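Local coordinates for Myo-inositol-1-phosphate synthase-related protein (Thermotoga maritima MSB8, PDB 3CIN) that binds nicotinamide-adenine-dinucleotide in a Rossmann-type domain, carries a magnesium ion, and is related by family to the myo-inositol-1-phosphate synthases, at residues Glu112-Ser117 with Val124-Lys129; Tyr177-Tyr182 with Ala189-Val194; Ala230-His235 with Leu320-Arg325; Ser275-Lys278 with Asp284-His287. One frame throughout, in Å; residues are numbered along the deposited sequence.

Interaction 1: Glu112-Ser117 with Val124-Lys129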
loop_
_atom_site.group_PDB
_atom_site.type_symbol
_atom_site.label_atom_id
_atom_site.label_comp_id
_atom_site.label_asym_id
_atom_site.label_seq_id
_atom_site.Cartn_x
_atom_site.Cartn_y
_atom_site.Cartn_z
ATOM N N GLU A 112 -24.788 -25.157 24.793
ATOM C CA GLU A 112 -25.142 -26.446 25.374
ATOM C C GLU A 112 -24.216 -27.561 24.919
ATOM O O GLU A 112 -23.670 -27.558 23.813
ATOM C CB GLU A 112 -26.595 -26.809 25.126
ATOM C CG GLU A 112 -27.204 -26.361 23.869
ATOM C CD GLU A 112 -28.697 -26.692 23.823
ATOM O OE1 GLU A 112 -29.448 -26.156 24.677
ATOM O OE2 GLU A 112 -29.125 -27.484 22.943
ATOM N N GLY A 113 -24.033 -28.523 25.806
ATOM C CA GLY A 113 -23.014 -29.540 25.641
ATOM C C GLY A 113 -23.377 -30.830 26.311
ATOM O O GLY A 113 -24.073 -30.847 27.339
ATOM N N LEU A 114 -22.951 -31.926 25.720
ATOM C CA LEU A 114 -23.162 -33.243 26.333
ATOM C C LEU A 114 -22.640 -33.250 27.776
ATOM O O LEU A 114 -23.262 -33.821 28.663
ATOM C CB LEU A 114 -22.478 -34.324 25.491
ATOM C CG LEU A 114 -23.099 -34.638 24.141
ATOM C CD1 LEU A 114 -22.191 -35.580 23.331
ATOM C CD2 LEU A 114 -24.489 -35.270 24.400
ATOM N N GLU A 115 -21.548 -32.547 28.040
ATOM C CA GLU A 115 -20.837 -32.716 29.329
ATOM C C GLU A 115 -21.517 -31.919 30.454
ATOM O O GLU A 115 -21.074 -31.946 31.596
ATOM C CB GLU A 115 -19.325 -32.413 29.173
ATOM C CG GLU A 115 -18.898 -30.928 29.248
ATOM C CD GLU A 115 -19.231 -30.068 28.035
ATOM O OE1 GLU A 115 -19.970 -30.512 27.135
ATOM O OE2 GLU A 115 -18.738 -28.906 28.027
ATOM N N ASP A 116 -22.612 -31.234 30.110
ATOM C CA ASP A 116 -23.522 -30.605 31.076
ATOM C C ASP A 116 -24.318 -31.654 31.855
ATOM O O ASP A 116 -24.795 -31.383 32.955
ATOM C CB ASP A 116 -24.543 -29.730 30.365
ATOM C CG ASP A 116 -23.930 -28.486 29.698
ATOM O OD1 ASP A 116 -22.835 -28.028 30.084
ATOM O OD2 ASP A 116 -24.587 -27.942 28.797
ATOM N N SER A 117 -24.489 -32.841 31.276
ATOM C CA SER A 117 -25.287 -33.888 31.907
ATOM C C SER A 117 -24.539 -35.194 32.114
ATOM O O SER A 117 -25.148 -36.205 32.510
ATOM C CB SER A 117 -26.505 -34.147 31.036
ATOM O OG SER A 117 -26.124 -34.777 29.822
ATOM N N VAL A 124 -17.713 -38.575 25.373
ATOM C CA VAL A 124 -16.946 -39.195 24.302
ATOM C C VAL A 124 -17.597 -40.489 23.792
ATOM O O VAL A 124 -17.781 -40.663 22.583
ATOM C CB VAL A 124 -15.517 -39.476 24.758
ATOM C CG1 VAL A 124 -14.801 -40.425 23.793
ATOM C CG2 VAL A 124 -14.743 -38.150 24.887
ATOM N N ASP A 125 -17.953 -41.390 24.708
ATOM C CA ASP A 125 -18.623 -42.634 24.306
ATOM C C ASP A 125 -19.947 -42.350 23.580
ATOM O O ASP A 125 -20.313 -43.040 22.647
ATOM C CB ASP A 125 -18.878 -43.494 25.518
ATOM C CG ASP A 125 -17.617 -44.098 26.085
ATOM O OD1 ASP A 125 -16.561 -44.169 25.371
ATOM O OD2 ASP A 125 -17.680 -44.497 27.261
ATOM N N THR A 126 -20.663 -41.332 24.012
ATOM C CA THR A 126 -21.881 -40.894 23.332
ATOM C C THR A 126 -21.616 -40.375 21.905
ATOM O O THR A 126 -22.322 -40.739 20.962
ATOM C CB THR A 126 -22.610 -39.763 24.126
ATOM O OG1 THR A 126 -23.003 -40.239 25.413
ATOM C CG2 THR A 126 -23.837 -39.299 23.355
ATOM N N LEU A 127 -20.641 -39.479 21.747
ATOM C CA LEU A 127 -20.185 -39.082 20.414
ATOM C C LEU A 127 -19.832 -40.275 19.537
ATOM O O LEU A 127 -20.295 -40.353 18.402
ATOM C CB LEU A 127 -18.994 -38.107 20.495
ATOM C CG LEU A 127 -19.370 -36.728 21.054
ATOM C CD1 LEU A 127 -18.053 -35.956 21.282
ATOM C CD2 LEU A 127 -20.385 -35.930 20.195
ATOM N N VAL A 128 -19.041 -41.197 20.042
ATOM C CA VAL A 128 -18.592 -42.340 19.273
ATOM C C VAL A 128 -19.818 -43.132 18.796
ATOM O O VAL A 128 -19.898 -43.503 17.633
ATOM C CB VAL A 128 -17.592 -43.218 20.070
ATOM C CG1 VAL A 128 -17.263 -44.553 19.398
ATOM C CG2 VAL A 128 -16.286 -42.444 20.354
ATOM N N LYS A 129 -20.754 -43.425 19.703
ATOM C CA LYS A 129 -21.952 -44.132 19.284
ATOM C C LYS A 129 -22.726 -43.384 18.174
ATOM O O LYS A 129 -23.130 -43.992 17.168
ATOM C CB LYS A 129 -22.929 -44.333 20.456
ATOM C CG LYS A 129 -24.223 -44.953 20.018
#
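Leu114 and Leu127 carry the apolar part of this contact, one branch of each doing the touching. Leu114 CD1 lies 3.6 Å from Leu127 CD2, and the two side chains cross obliquely. The same methyl reaches the second leucine's branch point, with Leu114 CD1 3.8 Å from Leu127 CG. Thr126 adds its methyl more loosely, CG2 standing 4.1 Å from Leu114 CD1. That methyl lies anti to the backbone N of Thr126, while OG1 (chi1 -61°) is left beside the N and bonds back to the carbonyl of Glu122 one turn earlier in the helix.

No hydrogen bond joins the two segments; the polar bonds instead fold the loop that presents Leu114. Asp116 OD2 accepts from Gly113 N at 3.1 Å, met from above the carboxylate plane. Leu114 O is gripped twice by Ser117, through N at 3.0 Å and OG at 3.2 Å. Asp116 OD1 and both carboxylate oxygens of Glu115 tie the turn to His100 and Leu101.

A short 3-10 turn thus packs a leucine onto the following helix 120-134, within a nucleotide-binding domain of the Rossmann type; the Leu127 side chain is about 8 Å from the bound nicotinamide-adenine-dinucleotide.

Interaction 2: Tyr177-Tyr182 with Ala189-Val194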
loop_
_atom_site.group_PDB
_atom_site.type_symbol
_atom_site.label_atom_id
_atom_site.label_comp_id
_atom_site.label_asym_id
_atom_site.label_seq_id
_atom_site.Cartn_x
_atom_site.Cartn_y
_atom_site.Cartn_z
ATOM N N TYR A 177 -9.719 -36.979 20.516
ATOM C CA TYR A 177 -9.748 -38.172 21.332
ATOM C C TYR A 177 -10.920 -39.066 20.913
ATOM O O TYR A 177 -10.712 -40.261 20.642
ATOM C CB TYR A 177 -9.799 -37.790 22.797
ATOM C CG TYR A 177 -9.783 -38.946 23.747
ATOM C CD1 TYR A 177 -8.609 -39.485 24.219
ATOM C CD2 TYR A 177 -10.984 -39.493 24.191
ATOM C CE1 TYR A 177 -8.624 -40.524 25.099
ATOM C CE2 TYR A 177 -11.003 -40.546 25.026
ATOM C CZ TYR A 177 -9.831 -41.043 25.510
ATOM O OH TYR A 177 -9.874 -42.083 26.402
ATOM N N ALA A 178 -12.127 -38.520 20.921
ATOM C CA ALA A 178 -13.287 -39.237 20.401
ATOM C C ALA A 178 -13.089 -39.796 18.971
ATOM O O ALA A 178 -13.506 -40.929 18.683
ATOM C CB ALA A 178 -14.541 -38.355 20.453
ATOM N N ALA A 179 -12.430 -39.031 18.105
ATOM C CA ALA A 179 -12.169 -39.448 16.735
ATOM C C ALA A 179 -11.299 -40.700 16.709
ATOM O O ALA A 179 -11.524 -41.576 15.854
ATOM C CB ALA A 179 -11.592 -38.303 15.862
ATOM N N ALA A 180 -10.309 -40.808 17.613
ATOM C CA ALA A 180 -9.446 -41.992 17.663
ATOM C C ALA A 180 -10.275 -43.179 18.113
ATOM O O ALA A 180 -10.144 -44.278 17.570
ATOM C CB ALA A 180 -8.269 -41.810 18.616
ATOM N N LEU A 181 -11.130 -42.975 19.125
ATOM C CA LEU A 181 -11.940 -44.104 19.628
ATOM C C LEU A 181 -12.904 -44.560 18.533
ATOM O O LEU A 181 -13.083 -45.782 18.307
ATOM C CB LEU A 181 -12.683 -43.754 20.919
ATOM C CG LEU A 181 -11.849 -43.876 22.199
ATOM C CD1 LEU A 181 -10.577 -43.139 22.206
ATOM C CD2 LEU A 181 -12.654 -43.456 23.418
ATOM N N TYR A 182 -13.488 -43.590 17.846
ATOM C CA TYR A 182 -14.374 -43.857 16.715
ATOM C C TYR A 182 -13.650 -44.602 15.601
ATOM O O TYR A 182 -14.136 -45.625 15.078
ATOM C CB TYR A 182 -14.986 -42.561 16.224
ATOM C CG TYR A 182 -15.626 -42.705 14.846
ATOM C CD1 TYR A 182 -16.815 -43.431 14.659
ATOM C CD2 TYR A 182 -15.031 -42.154 13.712
ATOM C CE1 TYR A 182 -17.371 -43.569 13.432
ATOM C CE2 TYR A 182 -15.616 -42.275 12.458
ATOM C CZ TYR A 182 -16.775 -42.991 12.315
ATOM O OH TYR A 182 -17.353 -43.143 11.054
ATOM N N ALA A 189 -10.444 -43.831 10.163
ATOM C CA ALA A 189 -11.069 -42.566 9.821
ATOM C C ALA A 189 -9.997 -41.499 9.809
ATOM O O ALA A 189 -8.823 -41.791 10.084
ATOM C CB ALA A 189 -12.176 -42.242 10.820
ATOM N N ALA A 190 -10.386 -40.268 9.478
ATOM C CA ALA A 190 -9.455 -39.156 9.398
ATOM C C ALA A 190 -10.044 -37.977 10.127
ATOM O O ALA A 190 -11.299 -37.790 10.185
ATOM C CB ALA A 190 -9.129 -38.808 7.918
ATOM N N PHE A 191 -9.147 -37.175 10.701
ATOM C CA PHE A 191 -9.527 -35.993 11.457
ATOM C C PHE A 191 -8.727 -34.825 10.863
ATOM O O PHE A 191 -7.493 -34.881 10.820
ATOM C CB PHE A 191 -9.171 -36.180 12.916
ATOM C CG PHE A 191 -9.620 -35.059 13.830
ATOM C CD1 PHE A 191 -10.925 -35.031 14.328
ATOM C CD2 PHE A 191 -8.759 -34.039 14.196
ATOM C CE1 PHE A 191 -11.365 -33.983 15.146
ATOM C CE2 PHE A 191 -9.169 -33.002 15.079
ATOM C CZ PHE A 191 -10.484 -32.985 15.560
ATOM N N VAL A 192 -9.439 -33.804 10.395
ATOM C CA VAL A 192 -8.812 -32.599 9.777
ATOM C C VAL A 192 -8.954 -31.416 10.697
ATOM O O VAL A 192 -10.016 -30.921 10.924
ATOM C CB VAL A 192 -9.457 -32.315 8.385
ATOM C CG1 VAL A 192 -8.871 -31.077 7.738
ATOM C CG2 VAL A 192 -9.295 -33.513 7.470
ATOM N N ASN A 193 -7.838 -30.930 11.228
ATOM C CA ASN A 193 -7.860 -29.852 12.177
ATOM C C ASN A 193 -7.358 -28.584 11.560
ATOM O O ASN A 193 -6.174 -28.420 11.392
ATOM C CB ASN A 193 -6.945 -30.174 13.371
ATOM C CG ASN A 193 -6.988 -29.092 14.413
ATOM O OD1 ASN A 193 -8.022 -28.489 14.587
ATOM N ND2 ASN A 193 -5.863 -28.778 15.015
ATOM N N VAL A 194 -8.280 -27.716 11.222
ATOM C CA VAL A 194 -7.891 -26.459 10.591
ATOM C C VAL A 194 -7.847 -25.289 11.543
ATOM O O VAL A 194 -7.688 -24.181 11.075
ATOM C CB VAL A 194 -8.702 -26.156 9.306
ATOM C CG1 VAL A 194 -8.268 -27.154 8.201
ATOM C CG2 VAL A 194 -10.179 -26.177 9.559
#
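Helix 171-186 and strand 189-193 form the helix-to-strand half of a beta-alpha-beta crossover in the parallel sheet of the Rossmann-type domain, and their contact is where the helix lies on its own following strand. Strand 138-141, which comes before the helix along the chain, is the neighbour of 189-193 on one side, and strand 214-217 on the other. Two small-to-aromatic pairs make the contact, with the roles exchanged between them: the helix gives an alanine to a strand phenylalanine, and a tyrosine to a strand alanine.

In the first pair the helix comes close, the CA atoms of Ala179 and Phe191 being 6.8 Å apart. Phe191 springs from the helix-facing side of the strand, with CG anti to the backbone N (chi1 -175°), and its CD1 meets the helix. Ile139 of strand 138-141 packs against both partners. In the second pair Tyr182 likewise has CG anti to the backbone N (chi1 165°), and the CD2-CE2 side of its ring reaches the beginning of the strand. Its hydroxyl is not left bare in this buried place, because OH is hydrogen-bonded to the carbonyl of Pro136; Trp131 and Thr132 of helix 120-134 touch the same side chain. No hydrogen bond crosses between the two segments. At its far end the strand leads into Val194, which touches the bound nicotinamide-adenine-dinucleotide.

Each alanine methyl comes obliquely to its ring: Ala179 CB is 3.7 Å from Phe191 CD1, whereas Ala189 CB lies 3.8 Å from Tyr182 CE2 and 4.1 Å from Tyr182 CD2.

Interaction 3: Ala230-His235 with Leu320-Arg325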
loop_
_atom_site.group_PDB
_atom_site.type_symbol
_atom_site.label_atom_id
_atom_site.label_comp_id
_atom_site.label_asym_id
_atom_site.label_seq_id
_atom_site.Cartn_x
_atom_site.Cartn_y
_atom_site.Cartn_z
ATOM N N ALA A 230 5.171 -15.493 4.249
ATOM C CA ALA A 230 6.059 -16.605 4.076
ATOM C C ALA A 230 6.577 -16.686 2.631
ATOM O O ALA A 230 7.743 -16.941 2.404
ATOM C CB ALA A 230 5.400 -17.929 4.508
ATOM N N ASP A 231 5.704 -16.447 1.669
ATOM C CA ASP A 231 6.082 -16.403 0.266
ATOM C C ASP A 231 7.138 -15.324 -0.004
ATOM O O ASP A 231 8.154 -15.570 -0.684
ATOM C CB ASP A 231 4.875 -16.074 -0.564
ATOM C CG ASP A 231 3.718 -17.034 -0.380
ATOM O OD1 ASP A 231 3.920 -18.230 -0.034
ATOM O OD2 ASP A 231 2.571 -16.581 -0.648
ATOM N N VAL A 232 6.922 -14.116 0.510
ATOM C CA VAL A 232 7.930 -13.082 0.353
ATOM C C VAL A 232 9.230 -13.495 1.016
ATOM O O VAL A 232 10.297 -13.351 0.422
ATOM C CB VAL A 232 7.461 -11.722 0.884
ATOM C CG1 VAL A 232 8.522 -10.588 0.700
ATOM C CG2 VAL A 232 6.136 -11.271 0.181
ATOM N N LEU A 233 9.158 -14.014 2.234
ATOM C CA LEU A 233 10.395 -14.426 2.906
ATOM C C LEU A 233 11.173 -15.480 2.079
ATOM O O LEU A 233 12.414 -15.456 2.042
ATOM C CB LEU A 233 10.099 -14.950 4.303
ATOM C CG LEU A 233 9.560 -13.834 5.245
ATOM C CD1 LEU A 233 9.258 -14.472 6.618
ATOM C CD2 LEU A 233 10.493 -12.606 5.374
ATOM N N SER A 234 10.445 -16.400 1.455
ATOM C CA SER A 234 11.078 -17.445 0.664
ATOM C C SER A 234 11.873 -16.817 -0.486
ATOM O O SER A 234 13.010 -17.212 -0.734
ATOM C CB SER A 234 10.062 -18.458 0.147
ATOM O OG SER A 234 9.465 -19.191 1.241
ATOM N N HIS A 235 11.274 -15.859 -1.187
ATOM C CA HIS A 235 11.881 -15.026 -2.269
ATOM C C HIS A 235 13.165 -14.376 -1.796
ATOM O O HIS A 235 14.219 -14.386 -2.431
ATOM C CB HIS A 235 10.867 -13.892 -2.655
ATOM C CG HIS A 235 11.127 -13.234 -3.988
ATOM N ND1 HIS A 235 11.550 -11.927 -4.120
ATOM C CD2 HIS A 235 10.996 -13.710 -5.249
ATOM C CE1 HIS A 235 11.675 -11.630 -5.406
ATOM N NE2 HIS A 235 11.349 -12.698 -6.110
ATOM N N LEU A 320 9.321 -3.571 1.283
ATOM C CA LEU A 320 8.095 -4.010 0.620
ATOM C C LEU A 320 6.925 -3.766 1.545
ATOM O O LEU A 320 7.051 -4.121 2.701
ATOM C CB LEU A 320 8.155 -5.477 0.284
ATOM C CG LEU A 320 9.210 -5.833 -0.729
ATOM C CD1 LEU A 320 9.449 -7.353 -0.718
ATOM C CD2 LEU A 320 8.793 -5.273 -2.172
ATOM N N MET A 321 5.830 -3.130 1.054
ATOM C CA MET A 321 4.567 -2.972 1.843
ATOM C C MET A 321 3.450 -3.704 1.055
ATOM O O MET A 321 3.157 -3.270 -0.057
ATOM C CB MET A 321 4.185 -1.515 2.123
ATOM C CG MET A 321 5.369 -0.566 2.583
ATOM S SD MET A 321 5.193 1.198 2.969
ATOM C CE MET A 321 6.858 1.585 3.535
ATOM N N ILE A 322 2.881 -4.794 1.579
ATOM C CA ILE A 322 1.816 -5.574 0.940
ATOM C C ILE A 322 0.496 -5.249 1.663
ATOM O O ILE A 322 0.446 -5.337 2.882
ATOM C CB ILE A 322 2.027 -7.032 1.048
ATOM C CG1 ILE A 322 3.303 -7.451 0.277
ATOM C CG2 ILE A 322 0.829 -7.834 0.592
ATOM C CD1 ILE A 322 4.568 -7.423 1.106
ATOM N N ASN A 323 -0.543 -4.881 0.937
ATOM C CA ASN A 323 -1.855 -4.693 1.565
ATOM C C ASN A 323 -2.807 -5.651 0.878
ATOM O O ASN A 323 -2.618 -5.994 -0.258
ATOM C CB ASN A 323 -2.479 -3.336 1.302
ATOM C CG ASN A 323 -1.828 -2.197 2.049
ATOM O OD1 ASN A 323 -1.239 -2.367 3.118
ATOM N ND2 ASN A 323 -1.946 -1.017 1.483
ATOM N N GLY A 324 -3.872 -6.044 1.529
ATOM C CA GLY A 324 -4.802 -6.948 0.823
ATOM C C GLY A 324 -6.149 -6.914 1.460
ATOM O O GLY A 324 -6.285 -6.521 2.621
ATOM N N ARG A 325 -7.147 -7.330 0.693
ATOM C CA ARG A 325 -8.468 -7.627 1.246
ATOM C C ARG A 325 -8.723 -9.029 0.798
ATOM O O ARG A 325 -8.855 -9.268 -0.409
ATOM C CB ARG A 325 -9.504 -6.722 0.642
ATOM C CG ARG A 325 -9.393 -5.305 1.080
ATOM C CD ARG A 325 -9.708 -5.135 2.613
ATOM N NE ARG A 325 -10.928 -5.730 3.195
ATOM C CZ ARG A 325 -12.160 -5.195 3.185
ATOM N NH1 ARG A 325 -12.390 -4.088 2.533
ATOM N NH2 ARG A 325 -13.181 -5.766 3.806
#
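Val232 meets the strand with both of its methyls, each addressed to a different residue. CG1, anti to the backbone N (chi1 -179°), lies 3.7 Å from Leu320 CD1; CG2, beside that N, stands 4.3 Å from Ile322 CD1. The valine thus straddles two residues that project from the same face of the strand, with Met321 between them turned to the other face.

On the strand, Leu320 holds CG anti to its carbonyl carbon (chi1 -65°), and its CD1 branch then extends to the helix. The Val232 and Leu320 side chains meet at a slant. Ile322 brings only its terminal methyl near; the residue was modelled in two conformers, so this looser approach is doubtful. Ile308 of strand 301-311 also packs on Val232.

Ser234, one turn along from Ala230, turns its hydroxyl back to the helix: OG donates to Ala230 O at 3.1 Å from above the carbonyl plane. Ser234 N reaches the same oxygen at 2.9 Å from the opposite face, so one carbonyl is gripped by two donors of one residue.

Beyond the contact, strand 317-327 pairs antiparallel with a strand of the second subunit, where Ile322 packs on Ile322 of that subunit. Arg325 NH1 forms salt bridges with Glu319 and Glu309 of the third subunit. This is a helix packed on one face of a mixed beta-sheet, the alpha/beta layering of the myo-inositol-1-phosphate synthase family region, here at an edge strand through which the sheet continues into another subunit.

Interaction 4: Ser275-Lys278 with Asp284-His287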
loop_
_atom_site.group_PDB
_atom_site.type_symbol
_atom_site.label_atom_id
_atom_site.label_comp_id
_atom_site.label_asym_id
_atom_site.label_seq_id
_atom_site.Cartn_x
_atom_site.Cartn_y
_atom_site.Cartn_z
ATOM N N SER A 275 6.287 -19.652 13.919
ATOM C CA SER A 275 7.709 -19.899 13.706
ATOM C C SER A 275 8.027 -19.717 12.230
ATOM O O SER A 275 9.125 -20.050 11.805
ATOM C CB SER A 275 8.059 -21.319 14.139
ATOM O OG SER A 275 7.199 -22.197 13.444
ATOM N N ILE A 276 7.083 -19.193 11.446
ATOM C CA ILE A 276 7.287 -19.061 10.018
ATOM C C ILE A 276 8.580 -18.366 9.624
ATOM O O ILE A 276 9.275 -18.800 8.731
ATOM C CB ILE A 276 6.079 -18.348 9.308
ATOM C CG1 ILE A 276 6.218 -18.595 7.827
ATOM C CG2 ILE A 276 5.977 -16.849 9.632
ATOM C CD1 ILE A 276 6.063 -20.062 7.501
ATOM N N VAL A 277 8.930 -17.289 10.300
ATOM C CA VAL A 277 10.117 -16.519 9.920
ATOM C C VAL A 277 11.407 -17.304 10.068
ATOM O O VAL A 277 12.223 -17.361 9.148
ATOM C CB VAL A 277 10.171 -15.225 10.702
ATOM C CG1 VAL A 277 11.458 -14.450 10.457
ATOM C CG2 VAL A 277 8.886 -14.396 10.449
ATOM N N LYS A 278 11.617 -17.938 11.217
ATOM C CA LYS A 278 12.819 -18.708 11.382
ATOM C C LYS A 278 12.763 -19.976 10.506
ATOM O O LYS A 278 13.810 -20.423 10.020
ATOM C CB LYS A 278 13.044 -19.137 12.830
ATOM C CG LYS A 278 14.400 -19.760 13.008
ATOM C CD LYS A 278 14.706 -19.910 14.466
ATOM C CE LYS A 278 16.146 -20.302 14.702
ATOM N NZ LYS A 278 16.287 -20.686 16.142
ATOM N N ASP A 284 16.052 -15.881 13.238
ATOM C CA ASP A 284 14.825 -15.344 13.793
ATOM C C ASP A 284 14.795 -13.816 13.679
ATOM O O ASP A 284 14.952 -13.072 14.667
ATOM C CB ASP A 284 14.611 -15.767 15.270
ATOM C CG ASP A 284 13.140 -15.703 15.680
ATOM O OD1 ASP A 284 12.261 -15.343 14.836
ATOM O OD2 ASP A 284 12.849 -16.021 16.859
ATOM N N ALA A 285 14.533 -13.343 12.473
ATOM C CA ALA A 285 14.463 -11.909 12.243
ATOM C C ALA A 285 13.367 -11.343 13.121
ATOM O O ALA A 285 12.329 -11.994 13.202
ATOM C CB ALA A 285 14.149 -11.638 10.765
ATOM N N PRO A 286 13.580 -10.152 13.745
ATOM C CA PRO A 286 12.547 -9.552 14.576
ATOM C C PRO A 286 11.259 -9.427 13.821
ATOM O O PRO A 286 11.271 -8.999 12.674
ATOM C CB PRO A 286 13.122 -8.189 14.909
ATOM C CG PRO A 286 14.572 -8.430 14.977
ATOM C CD PRO A 286 14.826 -9.379 13.816
ATOM N N HIS A 287 10.159 -9.783 14.458
ATOM C CA HIS A 287 8.911 -9.771 13.765
ATOM C C HIS A 287 7.757 -9.492 14.692
ATOM O O HIS A 287 7.828 -9.706 15.925
ATOM C CB HIS A 287 8.642 -11.052 13.033
ATOM C CG HIS A 287 8.648 -12.261 13.907
ATOM N ND1 HIS A 287 9.815 -12.859 14.349
ATOM C CD2 HIS A 287 7.627 -12.986 14.412
ATOM C CE1 HIS A 287 9.493 -13.897 15.112
ATOM N NE2 HIS A 287 8.173 -13.993 15.167
HETATM O O HOH W 1 10.420 -17.241 13.972
#
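Val277 sets its two methyls against two parts of the loop that follows its helix. CG2 sits over one face of the His287 imidazole, 4.0 Å above the plane and displaced toward the rim, with CG the nearest ring atom at 4.1 Å. The valine and histidine side chains run alongside with opposite headings. CG1 turns instead to Ala285, lying 3.9 Å from its CB and 3.8 Å from its carbonyl O.

The ring is held in this attitude by a bond within its own segment. His287 ND1 donates to Ala285 O at 2.9 Å, nearly straight at 164°, in the carbonyl plane and within 9° of the ring plane. Chi1 of 58° places CG between the backbone N and the carbonyl carbon, which folds the ring back over the preceding residues and lets ND1 reach that oxygen.

The first turn of helix 276-281 thus meets the loop that leads from it into strand 287-294, an outermost strand, within this chain, of the mixed sheet. Leu233 of helix 225-238 and Ile289 of the strand also touch Val277, while Val246 of the adjoining strand 242-252 touches His287.

On the solvent-exposed side, Lys278 runs fully extended and its CD passes 4.2 Å from Asp284 CB. Their charged ends do not meet: Lys278 NZ is 5.8 Å from Asp284 OD2, so any attraction is probably modest. A water makes the polar link, accepting from Lys278 N and donating to Asp284 OD1 at 2.8 Å.

How the interactions relate
The four contacts fall into two pairs on opposite sides of the chain's centre. Interactions 1 and 2, 15 Å apart between centres, come first along the chain and belong to the nucleotide-binding part; they touch where Val124 and Val128 of helix 120-134 pack on Ala178 and Leu181 of helix 171-186. Interactions 3 and 4 have centres about 14 Å apart, with 275-278 and 284-287 nested inside the loop closed by interaction 3. Helices 225-238 and 276-281 join them through Ala230 with Ile276 and Leu233 with Val277, beside the mixed sheet. Interaction 1, its centre about 44 Å from that of interaction 3, lies near the bound nicotinamide-adenine-dinucleotide, whereas interactions 3 and 4 both touch the third subunit.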